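Local atomic coordinates of iron aquisition yersiniabactin synthesis enzyme, YbtT (Escherichia coli, PDB entry 6BA9), a protein that acts as a low-specificity type II thioesterase that maintains production of the metallophore yersiniabactin. Residues V18-A23 with Q94-T99; T47-D52 with E58-I63; A135-E140 with L160-L165. The protein carries 1 engineered substitution. All coordinates share one frame; numbering follows the deposited sequence.

Interaction 1. Residues V18-A23 with Q94-T99; sequences VMCPFA and QVAFET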
ATOM      1  N   VAL A  18       9.990   0.910  -0.476  1.00 11.69           N
ATOM      2  CA  VAL A  18       9.179   0.093  -1.376  1.00 11.95           C
ATOM      3  C   VAL A  18       7.711   0.364  -1.074  1.00 12.51           C
ATOM      4  O   VAL A  18       7.253   0.152   0.061  1.00 12.02           O
ATOM      5  CB  VAL A  18       9.517  -1.393  -1.199  1.00 12.37           C
ATOM      6  CG1 VAL A  18       8.594  -2.285  -2.045  1.00 14.19           C
ATOM      7  CG2 VAL A  18      10.964  -1.656  -1.575  1.00 12.68           C
ATOM      8  N   MET A  19       6.982   0.850  -2.076  1.00 11.03           N
ATOM      9  CA  MET A  19       5.603   1.275  -1.914  1.00 11.21           C
ATOM     10  C   MET A  19       4.640   0.281  -2.538  1.00 10.79           C
ATOM     11  O   MET A  19       4.728   0.000  -3.739  1.00 11.52           O
ATOM     12  CB  MET A  19       5.388   2.639  -2.572  1.00 11.37           C
ATOM     13  CG  MET A  19       3.958   3.133  -2.523  1.00 11.60           C
ATOM     14  SD  MET A  19       3.463   3.590  -0.863  1.00 12.95           S
ATOM     15  CE  MET A  19       1.786   4.091  -1.175  1.00 14.09           C
ATOM     16  N   CYS A  20       3.648  -0.156  -1.764  1.00 11.35           N
ATOM     17  CA  CYS A  20       2.561  -1.016  -2.214  1.00 12.41           C
ATOM     18  C   CYS A  20       1.339  -0.164  -2.551  1.00 11.16           C
ATOM     19  O   CYS A  20       0.889   0.639  -1.708  1.00 11.93           O
ATOM     20  CB  CYS A  20       2.203  -2.006  -1.106  1.00 10.43           C
ATOM     21  SG  CYS A  20       3.538  -3.174  -0.755  1.00 13.37           S
ATOM     22  N   PRO A  21       0.769  -0.302  -3.743  1.00 12.02           N
ATOM     23  CA  PRO A  21      -0.317   0.585  -4.164  1.00 11.37           C
ATOM     24  C   PRO A  21      -1.683   0.157  -3.624  1.00 13.70           C
ATOM     25  O   PRO A  21      -1.875  -0.928  -3.067  1.00 13.37           O
ATOM     26  CB  PRO A  21      -0.259   0.465  -5.685  1.00 14.55           C
ATOM     27  CG  PRO A  21       0.166  -0.931  -5.915  1.00 13.39           C
ATOM     28  CD  PRO A  21       1.210  -1.178  -4.840  1.00 12.28           C
ATOM     29  N   PHE A  22      -2.652   1.053  -3.805  1.00 12.99           N
ATOM     30  CA  PHE A  22      -4.043   0.797  -3.478  1.00 12.95           C
ATOM     31  C   PHE A  22      -4.685  -0.133  -4.522  1.00 13.07           C
ATOM     32  O   PHE A  22      -4.111  -0.439  -5.579  1.00 14.36           O
ATOM     33  CB  PHE A  22      -4.799   2.128  -3.374  1.00 14.38           C
ATOM     34  CG  PHE A  22      -4.519   3.074  -4.514  1.00 16.49           C
ATOM     35  CD1 PHE A  22      -3.599   4.098  -4.371  1.00 16.18           C
ATOM     36  CD2 PHE A  22      -5.158   2.912  -5.737  1.00 17.31           C
ATOM     37  CE1 PHE A  22      -3.327   4.970  -5.435  1.00 20.59           C
ATOM     38  CE2 PHE A  22      -4.887   3.780  -6.799  1.00 21.89           C
ATOM     39  CZ  PHE A  22      -3.977   4.796  -6.639  1.00 19.34           C
ATOM     40  N   ALA A  23      -5.884  -0.603  -4.199  1.00 12.92           N
ATOM     41  CA  ALA A  23      -6.626  -1.477  -5.109  1.00 12.32           C
ATOM     42  C   ALA A  23      -6.924  -0.731  -6.400  1.00 15.45           C
ATOM     43  O   ALA A  23      -7.334   0.434  -6.386  1.00 16.42           O
ATOM     44  CB  ALA A  23      -7.937  -1.918  -4.461  1.00 15.57           C
ATOM     45  N   GLN A  94      -2.103  -3.360   3.700  1.00 10.30           N
ATOM     46  CA  GLN A  94      -2.290  -4.738   4.129  1.00 10.70           C
ATOM     47  C   GLN A  94      -1.168  -5.610   3.597  1.00 11.08           C
ATOM     48  O   GLN A  94      -0.611  -6.436   4.320  1.00 11.48           O
ATOM     49  CB  GLN A  94      -3.640  -5.268   3.655  1.00 10.70           C
ATOM     50  CG  GLN A  94      -4.854  -4.470   4.123  1.00 11.02           C
ATOM     51  CD  GLN A  94      -6.098  -4.785   3.345  1.00 11.40           C
ATOM     52  OE1 GLN A  94      -6.033  -5.159   2.171  1.00 13.45           O
ATOM     53  NE2 GLN A  94      -7.247  -4.619   3.973  1.00 13.96           N
ATOM     54  N   VAL A  95      -0.818  -5.429   2.321  1.00 11.44           N
ATOM     55  CA  VAL A  95       0.283  -6.186   1.739  1.00 10.78           C
ATOM     56  C   VAL A  95       1.604  -5.826   2.405  1.00  9.47           C
ATOM     57  O   VAL A  95       2.413  -6.709   2.714  1.00 11.20           O
ATOM     58  CB  VAL A  95       0.346  -6.016   0.211  1.00 10.74           C
ATOM     59  CG1 VAL A  95       1.533  -6.792  -0.344  1.00 12.23           C
ATOM     60  CG2 VAL A  95      -0.944  -6.506  -0.447  1.00 12.20           C
ATOM     61  N   ALA A  96       1.845  -4.536   2.642  1.00 10.64           N
ATOM     62  CA  ALA A  96       3.082  -4.103   3.280  1.00 10.41           C
ATOM     63  C   ALA A  96       3.205  -4.701   4.673  1.00 11.33           C
ATOM     64  O   ALA A  96       4.280  -5.174   5.051  1.00 12.22           O
ATOM     65  CB  ALA A  96       3.125  -2.576   3.358  1.00 12.29           C
ATOM     66  N   PHE A  97       2.116  -4.693   5.440  1.00 10.78           N
ATOM     67  CA  PHE A  97       2.109  -5.300   6.766  1.00 11.90           C
ATOM     68  C   PHE A  97       2.441  -6.786   6.704  1.00 11.04           C
ATOM     69  O   PHE A  97       3.325  -7.271   7.431  1.00 11.91           O
ATOM     70  CB  PHE A  97       0.733  -5.080   7.396  1.00 13.47           C
ATOM     71  CG  PHE A  97       0.518  -5.822   8.685  1.00 11.73           C
ATOM     72  CD1 PHE A  97       1.254  -5.514   9.809  1.00 14.99           C
ATOM     73  CD2 PHE A  97      -0.433  -6.803   8.769  1.00 13.14           C
ATOM     74  CE1 PHE A  97       1.020  -6.193  11.012  1.00 16.25           C
ATOM     75  CE2 PHE A  97      -0.666  -7.477   9.958  1.00 17.21           C
ATOM     76  CZ  PHE A  97       0.065  -7.171  11.068  1.00 16.46           C
ATOM     77  N   GLU A  98       1.750  -7.536   5.834  1.00 11.53           N
ATOM     78  CA  GLU A  98       1.987  -8.978   5.756  1.00 12.87           C
ATOM     79  C   GLU A  98       3.378  -9.295   5.212  1.00 14.06           C
ATOM     80  O   GLU A  98       4.002 -10.278   5.632  1.00 12.85           O
ATOM     81  CB  GLU A  98       0.871  -9.655   4.946  1.00 11.99           C
ATOM     82  CG  GLU A  98      -0.508  -9.643   5.605  1.00 12.46           C
ATOM     83  CD  GLU A  98      -0.614 -10.544   6.811  1.00 16.40           C
ATOM     84  OE1 GLU A  98       0.253 -11.436   6.987  1.00 16.96           O
ATOM     85  OE2 GLU A  98      -1.566 -10.337   7.594  1.00 15.38           O
ATOM     86  N   THR A  99       3.893  -8.462   4.312  1.00 11.70           N
ATOM     87  CA  THR A  99       5.267  -8.610   3.844  1.00 11.46           C
ATOM     88  C   THR A  99       6.250  -8.376   4.977  1.00 12.09           C
ATOM     89  O   THR A  99       7.212  -9.142   5.155  1.00 13.01           O
ATOM     90  CB  THR A  99       5.525  -7.631   2.694  1.00 12.59           C
ATOM     91  OG1 THR A  99       4.623  -7.902   1.613  1.00 12.43           O
ATOM     92  CG2 THR A  99       6.949  -7.761   2.158  1.00 12.53           C
TER
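Cys20, the last residue of strand 16-20, meets Val95 and Ala96 on the sheet-facing side of helix 91-105. Its CB starts toward the helix but stops short of it, 4.6 Å from the methyl carbon CB of Ala96. One bond farther, with SG beside the backbone N and anti to the carbonyl carbon (chi1 -66°), the side chain reaches the helix surface. There SG has three neighbours. Its closest is the backbone N of Ala96, 4.0 Å from SG; this is van der Waals contact with the peptide and no hydrogen bond is formed. The CB methyl of Ala96 lies 4.2 Å from the same sulfur, and CG1 of Val95, from the adjoining residue, is also 4.2 Å from SG. The sulfur thus sits over the peptide joining Val95 to Ala96, with an aliphatic group of each residue beside it. CG1 is the branch of Val95 that extends away from its own N (chi1 178°), both methyls touching the indole of Trp48. The small Ala96 side chain allows a close backbone approach, the CA atoms of Cys20 and Ala96 being 6.3 Å apart. One turn later, the Thr99 hydroxyl OG1 donates to Val95 O over 2.7 Å from above the carbonyl plane; Thr99 N also donates to that oxygen, so two bonds grip it and the buried hydroxyl is tied to its own helix. On the strand side, Cys20 is paired through its backbone with Ala87 of strand 84-89, while its side chain also touches Val46. Strand 84-89 leads into helix 91-105 through the turn carrying the engineered alanine, so the contact packs a central strand beneath the helix that follows the nucleophile elbow of an alpha/beta-hydrolase fold.

Interaction 2. Residues T47-D52 with E58-I63; sequences TWPGRD and EPLRSI
Pro49 and Pro59 face each other through a carbonyl and a ring. Pro49 O lies 3.5 Å from Pro59 CA in a CA-H...O contact (135° at the hydrogen) and also touches the CB of that ring. In the other direction, Pro49 CB rests 3.8 Å from Glu58 O, and Pro49 CG meets the branch point CG of Leu60 with apolar packing. No direct hydrogen bond joins the two segments. A water bridges them instead, donating to Pro49 O at 2.9 Å and accepting from Leu60 N at 2.9 Å.

Behind this layer, Trp48 to Arg51 forms a type II beta turn, and the pair Gly50-Arg51 stands opposite the single residue Leu54 as a G1 beta bulge. Gly50 takes a positive phi of 111° there, and its lack of a side chain lets the backbone come within 4.6 Å of Pro59, CA to CA. The turn folds Arg51 back over its own start. Its NH2 donates to Pro49 O at 3.2 Å, nearly straight at 167°; the acceptor lies in the guanidinium plane, whereas the donor is tilted from the carbonyl plane. NE makes a weak, bent bond to Trp48 O, and Trp48 CB packs against one guanidinium face, 3.4 Å above its plane. Two donors, the water and NH2, grip Pro49 O, which probably helps to hold the carbonyl in place. Farther out, NH1 forms a salt bridge with Asp168 of helix 155-174, giving the guanidinium a further, charged partner. Leu66 of helix 63-77 touches both Pro49 and Leu60, and Ser62 caps that helix at its N-terminus.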
ATOM      1  N   THR A  47       4.124  -3.762  -8.344  1.00 13.19           N
ATOM      2  CA  THR A  47       3.078  -4.015  -9.333  1.00 12.00           C
ATOM      3  C   THR A  47       2.275  -5.241  -8.924  1.00 10.71           C
ATOM      4  O   THR A  47       2.855  -6.311  -8.710  1.00 14.35           O
ATOM      5  CB  THR A  47       3.710  -4.321 -10.690  1.00 13.19           C
ATOM      6  OG1 THR A  47       4.649  -3.306 -11.046  1.00 16.34           O
ATOM      7  CG2 THR A  47       2.659  -4.445 -11.764  1.00 14.45           C
ATOM      8  N   TRP A  48       0.960  -5.105  -8.845  1.00 12.42           N
ATOM      9  CA  TRP A  48       0.113  -6.271  -8.645  1.00 15.61           C
ATOM     10  C   TRP A  48       0.030  -7.083  -9.943  1.00 14.34           C
ATOM     11  O   TRP A  48      -0.161  -6.510 -11.027  1.00 13.92           O
ATOM     12  CB  TRP A  48      -1.293  -5.856  -8.234  1.00 15.03           C
ATOM     13  CG  TRP A  48      -1.459  -5.049  -6.955  1.00 14.41           C
ATOM     14  CD1 TRP A  48      -2.443  -4.141  -6.727  1.00 18.24           C
ATOM     15  CD2 TRP A  48      -0.665  -5.099  -5.745  1.00 12.79           C
ATOM     16  NE1 TRP A  48      -2.333  -3.619  -5.458  1.00 16.97           N
ATOM     17  CE2 TRP A  48      -1.250  -4.175  -4.841  1.00 16.48           C
ATOM     18  CE3 TRP A  48       0.468  -5.807  -5.339  1.00 13.96           C
ATOM     19  CZ2 TRP A  48      -0.748  -3.947  -3.569  1.00 14.99           C
ATOM     20  CZ3 TRP A  48       0.969  -5.573  -4.059  1.00 14.82           C
ATOM     21  CH2 TRP A  48       0.349  -4.644  -3.194  1.00 14.69           C
ATOM     22  N   PRO A  49       0.195  -8.400  -9.888  1.00 13.00           N
ATOM     23  CA  PRO A  49       0.032  -9.212 -11.097  1.00 13.45           C
ATOM     24  C   PRO A  49      -1.258  -8.877 -11.841  1.00 12.88           C
ATOM     25  O   PRO A  49      -2.301  -8.551 -11.248  1.00 13.33           O
ATOM     26  CB  PRO A  49       0.042 -10.644 -10.550  1.00 16.12           C
ATOM     27  CG  PRO A  49       0.943 -10.554  -9.347  1.00 16.79           C
ATOM     28  CD  PRO A  49       0.647  -9.208  -8.742  1.00 14.29           C
ATOM     29  N   GLY A  50      -1.149  -8.899 -13.170  1.00 12.64           N
ATOM     30  CA  GLY A  50      -2.268  -8.694 -14.062  1.00 13.68           C
ATOM     31  C   GLY A  50      -2.230  -7.400 -14.842  1.00 13.69           C
ATOM     32  O   GLY A  50      -3.139  -7.167 -15.651  1.00 15.56           O
ATOM     33  N   ARG A  51      -1.253  -6.532 -14.605  1.00 13.11           N
ATOM     34  CA  ARG A  51      -1.192  -5.249 -15.284  1.00 14.51           C
ATOM     35  C   ARG A  51       0.263  -4.852 -15.459  1.00 12.82           C
ATOM     36  O   ARG A  51       1.173  -5.464 -14.885  1.00 12.53           O
ATOM     37  CB  ARG A  51      -1.924  -4.170 -14.484  1.00 16.10           C
ATOM     38  CG  ARG A  51      -1.210  -3.787 -13.181  1.00 14.73           C
ATOM     39  CD  ARG A  51      -2.182  -3.558 -12.004  1.00 15.80           C
ATOM     40  NE  ARG A  51      -2.718  -4.827 -11.501  1.00 15.01           N
ATOM     41  CZ  ARG A  51      -3.710  -4.937 -10.623  1.00 15.95           C
ATOM     42  NH1 ARG A  51      -4.321  -3.847 -10.150  1.00 18.30           N
ATOM     43  NH2 ARG A  51      -4.110  -6.136 -10.245  1.00 15.68           N
ATOM     44  N   ASP A  52       0.471  -3.779 -16.213  1.00 14.79           N
ATOM     45  CA  ASP A  52       1.812  -3.216 -16.454  1.00 13.89           C
ATOM     46  C   ASP A  52       2.699  -4.327 -17.021  1.00 14.36           C
ATOM     47  O   ASP A  52       2.234  -5.065 -17.903  1.00 14.47           O
ATOM     48  CB  ASP A  52       2.332  -2.506 -15.216  1.00 16.43           C
ATOM     49  CG  ASP A  52       1.474  -1.324 -14.803  1.00 18.23           C
ATOM     50  OD1 ASP A  52       0.717  -0.756 -15.625  1.00 18.22           O
ATOM     51  OD2 ASP A  52       1.544  -0.958 -13.606  1.00 16.75           O
ATOM     52  N   GLU A  58      -2.412 -13.862 -14.273  1.00 20.22           N
ATOM     53  CA  GLU A  58      -3.736 -13.634 -13.712  1.00 18.23           C
ATOM     54  C   GLU A  58      -3.603 -12.851 -12.409  1.00 15.17           C
ATOM     55  O   GLU A  58      -2.663 -13.068 -11.643  1.00 17.39           O
ATOM     56  CB  GLU A  58      -4.479 -14.949 -13.451  1.00 22.21           C
ATOM     57  CG  GLU A  58      -5.137 -15.543 -14.715  1.00 30.93           C
ATOM     58  CD  GLU A  58      -6.116 -14.579 -15.386  1.00 38.90           C
ATOM     59  OE1 GLU A  58      -5.720 -13.897 -16.359  1.00 44.92           O
ATOM     60  OE2 GLU A  58      -7.278 -14.489 -14.933  1.00 39.77           O
ATOM     61  N   PRO A  59      -4.526 -11.940 -12.126  1.00 15.72           N
ATOM     62  CA  PRO A  59      -4.453 -11.225 -10.858  1.00 14.08           C
ATOM     63  C   PRO A  59      -4.728 -12.155  -9.686  1.00 15.43           C
ATOM     64  O   PRO A  59      -5.511 -13.112  -9.783  1.00 17.71           O
ATOM     65  CB  PRO A  59      -5.520 -10.131 -10.990  1.00 16.52           C
ATOM     66  CG  PRO A  59      -6.419 -10.579 -12.058  1.00 22.07           C
ATOM     67  CD  PRO A  59      -5.629 -11.458 -12.974  1.00 18.60           C
ATOM     68  N   LEU A  60      -4.047 -11.879  -8.582  1.00 13.91           N
ATOM     69  CA  LEU A  60      -4.246 -12.625  -7.352  1.00 15.19           C
ATOM     70  C   LEU A  60      -5.421 -12.076  -6.545  1.00 14.70           C
ATOM     71  O   LEU A  60      -5.824 -10.917  -6.672  1.00 15.90           O
ATOM     72  CB  LEU A  60      -2.978 -12.605  -6.506  1.00 14.96           C
ATOM     73  CG  LEU A  60      -1.739 -13.141  -7.223  1.00 19.11           C
ATOM     74  CD1 LEU A  60      -0.610 -13.295  -6.248  1.00 19.19           C
ATOM     75  CD2 LEU A  60      -2.008 -14.484  -7.928  1.00 22.14           C
ATOM     76  N   ARG A  61      -5.992 -12.952  -5.728  1.00 14.62           N
ATOM     77  CA  ARG A  61      -7.192 -12.668  -4.949  1.00 13.84           C
ATOM     78  C   ARG A  61      -6.948 -12.797  -3.449  1.00 13.56           C
ATOM     79  O   ARG A  61      -7.906 -12.912  -2.670  1.00 14.90           O
ATOM     80  CB  ARG A  61      -8.329 -13.572  -5.426  1.00 17.65           C
ATOM     81  CG  ARG A  61      -8.586 -13.353  -6.910  1.00 22.07           C
ATOM     82  CD  ARG A  61      -9.831 -14.035  -7.385  1.00 31.55           C
ATOM     83  NE  ARG A  61      -9.836 -15.471  -7.154  1.00 29.75           N
ATOM     84  CZ  ARG A  61      -9.420 -16.387  -8.028  1.00 31.41           C
ATOM     85  NH1 ARG A  61      -8.919 -16.037  -9.205  1.00 30.74           N
ATOM     86  NH2 ARG A  61      -9.509 -17.670  -7.711  1.00 37.02           N
ATOM     87  N   SER A  62      -5.678 -12.731  -3.025  1.00 11.95           N
ATOM     88  CA  SER A  62      -5.274 -12.901  -1.631  1.00 12.39           C
ATOM     89  C   SER A  62      -4.149 -11.931  -1.279  1.00 12.64           C
ATOM     90  O   SER A  62      -3.107 -11.909  -1.943  1.00 12.80           O
ATOM     91  CB  SER A  62      -4.780 -14.344  -1.440  1.00 15.09           C
ATOM     92  OG  SER A  62      -4.004 -14.477  -0.280  1.00 15.66           O
ATOM     93  N   ILE A  63      -4.351 -11.173  -0.202  1.00 13.09           N
ATOM     94  CA  ILE A  63      -3.323 -10.295   0.348  1.00 12.27           C
ATOM     95  C   ILE A  63      -2.089 -11.097   0.760  1.00 13.08           C
ATOM     96  O   ILE A  63      -0.951 -10.694   0.504  1.00 11.85           O
ATOM     97  CB  ILE A  63      -3.897  -9.486   1.535  1.00 11.87           C
ATOM     98  CG1 ILE A  63      -5.029  -8.555   1.082  1.00 12.28           C
ATOM     99  CG2 ILE A  63      -2.781  -8.729   2.275  1.00 12.52           C
ATOM    100  CD1 ILE A  63      -4.620  -7.532  -0.013  1.00 12.97           C
TER
HETATM  101  O   HOH W   1      -2.648  -9.376  -8.461  1.00 13.77           O

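Interaction 3. Residues A135-E140 with L160-L165; sequences ADFIAE and LFLPLL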
ATOM      1  N   ALA A 135     -22.620  -2.357 -12.367  1.00 21.17           N
ATOM      2  CA  ALA A 135     -22.967  -0.942 -12.354  1.00 20.15           C
ATOM      3  C   ALA A 135     -22.753  -0.344 -10.975  1.00 15.80           C
ATOM      4  O   ALA A 135     -22.232   0.777 -10.856  1.00 17.19           O
ATOM      5  CB  ALA A 135     -24.424  -0.754 -12.794  1.00 23.83           C
ATOM      6  N   ASP A 136     -23.171  -1.060  -9.931  1.00 17.79           N
ATOM      7  CA  ASP A 136     -23.031  -0.554  -8.569  1.00 17.04           C
ATOM      8  C   ASP A 136     -21.567  -0.529  -8.151  1.00 17.67           C
ATOM      9  O   ASP A 136     -21.131   0.399  -7.454  1.00 15.85           O
ATOM     10  CB  ASP A 136     -23.854  -1.386  -7.585  1.00 17.92           C
ATOM     11  CG  ASP A 136     -25.338  -1.169  -7.734  1.00 32.36           C
ATOM     12  OD1 ASP A 136     -25.720  -0.242  -8.468  1.00 30.11           O
ATOM     13  OD2 ASP A 136     -26.108  -1.927  -7.113  1.00 37.20           O
ATOM     14  N   PHE A 137     -20.805  -1.555  -8.555  1.00 16.14           N
ATOM     15  CA  PHE A 137     -19.359  -1.587  -8.308  1.00 13.93           C
ATOM     16  C   PHE A 137     -18.686  -0.349  -8.894  1.00 14.21           C
ATOM     17  O   PHE A 137     -17.924   0.350  -8.203  1.00 13.45           O
ATOM     18  CB  PHE A 137     -18.790  -2.871  -8.928  1.00 13.64           C
ATOM     19  CG  PHE A 137     -17.325  -3.138  -8.597  1.00 13.61           C
ATOM     20  CD1 PHE A 137     -16.966  -4.028  -7.602  1.00 13.96           C
ATOM     21  CD2 PHE A 137     -16.320  -2.527  -9.326  1.00 14.34           C
ATOM     22  CE1 PHE A 137     -15.615  -4.276  -7.310  1.00 14.86           C
ATOM     23  CE2 PHE A 137     -14.987  -2.776  -9.046  1.00 16.34           C
ATOM     24  CZ  PHE A 137     -14.639  -3.658  -8.042  1.00 12.87           C
ATOM     25  N   ILE A 138     -18.996  -0.030 -10.150  1.00 14.23           N
ATOM     26  CA  ILE A 138     -18.414   1.135 -10.810  1.00 14.30           C
ATOM     27  C   ILE A 138     -18.830   2.426 -10.120  1.00 13.96           C
ATOM     28  O   ILE A 138     -18.011   3.329  -9.938  1.00 14.55           O
ATOM     29  CB  ILE A 138     -18.777   1.133 -12.302  1.00 17.13           C
ATOM     30  CG1 ILE A 138     -17.988   0.003 -12.978  1.00 16.76           C
ATOM     31  CG2 ILE A 138     -18.474   2.468 -12.921  1.00 23.25           C
ATOM     32  CD1 ILE A 138     -18.374  -0.262 -14.417  1.00 23.39           C
ATOM     33  N   ALA A 139     -20.092   2.532  -9.704  1.00 14.22           N
ATOM     34  CA  ALA A 139     -20.520   3.746  -9.009  1.00 14.03           C
ATOM     35  C   ALA A 139     -19.716   3.950  -7.735  1.00 14.85           C
ATOM     36  O   ALA A 139     -19.301   5.071  -7.436  1.00 14.32           O
ATOM     37  CB  ALA A 139     -22.008   3.691  -8.693  1.00 16.48           C
ATOM     38  N   GLU A 140     -19.447   2.869  -6.996  1.00 14.89           N
ATOM     39  CA  GLU A 140     -18.612   2.990  -5.801  1.00 14.78           C
ATOM     40  C   GLU A 140     -17.199   3.427  -6.154  1.00 14.41           C
ATOM     41  O   GLU A 140     -16.626   4.283  -5.471  1.00 15.45           O
ATOM     42  CB  GLU A 140     -18.574   1.668  -5.022  1.00 15.95           C
ATOM     43  CG  GLU A 140     -19.919   1.236  -4.423  1.00 18.09           C
ATOM     44  CD  GLU A 140     -20.467   2.230  -3.423  1.00 21.31           C
ATOM     45  OE1 GLU A 140     -19.722   2.646  -2.517  1.00 20.24           O
ATOM     46  OE2 GLU A 140     -21.648   2.628  -3.552  1.00 25.98           O
ATOM     47  N   LEU A 160     -12.149  -5.393 -19.560  1.00 20.12           N
ATOM     48  CA  LEU A 160     -10.733  -5.370 -19.187  1.00 18.80           C
ATOM     49  C   LEU A 160     -10.531  -4.998 -17.723  1.00 22.03           C
ATOM     50  O   LEU A 160      -9.829  -5.700 -16.980  1.00 19.62           O
ATOM     51  CB  LEU A 160      -9.980  -4.372 -20.075  1.00 22.58           C
ATOM     52  CG  LEU A 160      -8.447  -4.309 -20.000  1.00 24.45           C
ATOM     53  CD1 LEU A 160      -7.926  -3.542 -18.818  1.00 31.08           C
ATOM     54  CD2 LEU A 160      -7.842  -5.703 -19.992  1.00 29.96           C
ATOM     55  N   PHE A 161     -11.110  -3.874 -17.292  1.00 18.52           N
ATOM     56  CA  PHE A 161     -10.794  -3.344 -15.972  1.00 18.10           C
ATOM     57  C   PHE A 161     -11.512  -4.084 -14.859  1.00 18.63           C
ATOM     58  O   PHE A 161     -10.941  -4.254 -13.779  1.00 19.03           O
ATOM     59  CB  PHE A 161     -11.074  -1.839 -15.920  1.00 18.50           C
ATOM     60  CG  PHE A 161      -9.968  -1.029 -16.520  1.00 20.09           C
ATOM     61  CD1 PHE A 161      -8.835  -0.720 -15.780  1.00 25.68           C
ATOM     62  CD2 PHE A 161     -10.028  -0.627 -17.846  1.00 22.93           C
ATOM     63  CE1 PHE A 161      -7.798   0.000 -16.341  1.00 28.15           C
ATOM     64  CE2 PHE A 161      -8.997   0.096 -18.412  1.00 25.31           C
ATOM     65  CZ  PHE A 161      -7.878   0.410 -17.660  1.00 31.82           C
ATOM     66  N   LEU A 162     -12.753  -4.525 -15.074  1.00 16.43           N
ATOM     67  CA  LEU A 162     -13.488  -5.124 -13.963  1.00 18.94           C
ATOM     68  C   LEU A 162     -12.853  -6.397 -13.442  1.00 17.61           C
ATOM     69  O   LEU A 162     -12.832  -6.575 -12.213  1.00 17.02           O
ATOM     70  CB  LEU A 162     -14.961  -5.342 -14.311  1.00 19.02           C
ATOM     71  CG  LEU A 162     -15.756  -4.047 -14.309  1.00 18.06           C
ATOM     72  CD1 LEU A 162     -17.175  -4.344 -14.749  1.00 21.74           C
ATOM     73  CD2 LEU A 162     -15.746  -3.340 -12.939  1.00 24.89           C
ATOM     74  N   PRO A 163     -12.334  -7.308 -14.267  1.00 17.61           N
ATOM     75  CA  PRO A 163     -11.667  -8.479 -13.680  1.00 18.20           C
ATOM     76  C   PRO A 163     -10.493  -8.095 -12.789  1.00 18.21           C
ATOM     77  O   PRO A 163     -10.268  -8.715 -11.744  1.00 16.44           O
ATOM     78  CB  PRO A 163     -11.242  -9.287 -14.913  1.00 22.37           C
ATOM     79  CG  PRO A 163     -12.218  -8.912 -15.944  1.00 22.03           C
ATOM     80  CD  PRO A 163     -12.499  -7.445 -15.722  1.00 20.58           C
ATOM     81  N   LEU A 164      -9.742  -7.063 -13.179  1.00 16.35           N
ATOM     82  CA  LEU A 164      -8.596  -6.610 -12.396  1.00 15.82           C
ATOM     83  C   LEU A 164      -9.046  -5.961 -11.099  1.00 14.95           C
ATOM     84  O   LEU A 164      -8.561  -6.292 -10.001  1.00 16.33           O
ATOM     85  CB  LEU A 164      -7.847  -5.580 -13.239  1.00 22.91           C
ATOM     86  CG  LEU A 164      -6.345  -5.591 -13.427  1.00 29.99           C
ATOM     87  CD1 LEU A 164      -5.776  -6.992 -13.576  1.00 24.19           C
ATOM     88  CD2 LEU A 164      -6.024  -4.767 -14.681  1.00 25.90           C
ATOM     89  N   LEU A 165      -9.970  -5.004 -11.203  1.00 13.98           N
ATOM     90  CA  LEU A 165     -10.444  -4.296 -10.026  1.00 13.81           C
ATOM     91  C   LEU A 165     -11.188  -5.223  -9.074  1.00 14.46           C
ATOM     92  O   LEU A 165     -11.058  -5.087  -7.853  1.00 13.74           O
ATOM     93  CB  LEU A 165     -11.370  -3.168 -10.469  1.00 14.75           C
ATOM     94  CG  LEU A 165     -10.701  -2.025 -11.220  1.00 22.85           C
ATOM     95  CD1 LEU A 165     -11.712  -1.221 -12.041  1.00 22.98           C
ATOM     96  CD2 LEU A 165      -9.991  -1.162 -10.235  1.00 24.96           C
TER
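Phe137 and Leu162 share the main part of this contact between helices 134-144 and 155-174. The two side chains lie alongside each other, pointing opposite ways, so that the Leu162 methyl CD2 comes to 3.7 Å from Phe137 CD2 and 4.0 Å from Phe137 CE2. The methyl approaches the ring at a slant. Phe137 reaches across because its CG is directed away from the backbone N (chi1 -172°), and the far end of the ring then arrives at Leu165. There CE2 meets Leu165 CB at 3.9 Å, while CZ is 3.9 Å from Leu165 O, a carbonyl oxygen set at the ring edge near its plane. Leu162 CD2 has a second neighbour in Ile138, whose CG1 lies 4.0 Å away, the two aliphatic chains crossing at about a right angle. One leucine methyl therefore sits in the corner made by an aromatic ring and an isoleucine from consecutive positions on the other helix.

The helix segments are steeply inclined, 76° between their directions, and their axes stay 11.8 Å apart, a gap bridged by large side chains. Pro163 kinks the second helix, its N lacking a bond to the preceding turn. Arg166 adds a cation-pi interaction with the Phe137 ring, and Leu141 continues the packing onto Leu165. Both helices belong to the insertion between strands 112-116 and 190-195, consistent with the helical lid of thioesterases in this fold. Across the contact itself no hydrogen bond or salt bridge forms, so the two segments are held by shape and burial of apolar groups, with little directional constraint from polar bonds.

Overall arrangement
Interaction 1 lies in the core, about 3 Å from the chain centre, and joins the central sheet to a helix with small apolar groups. Interaction 2, centred about 13 Å out and partly buried, lies in one connection between strand 42-46 and helix 63-77; a water and the hydrogen bonds of an arginine support it. Interaction 3, about 20 Å out, is nevertheless buried, and pairs two helices through bulky hydrocarbon side chains. Interaction 2 is the intermediary: Trp48 packs on Val95 and on the Pro21 backbone of interaction 1, while Leu164 of helix 155-174 touches Gly50, Arg51 and Pro59. Interactions 1 and 3 do not touch.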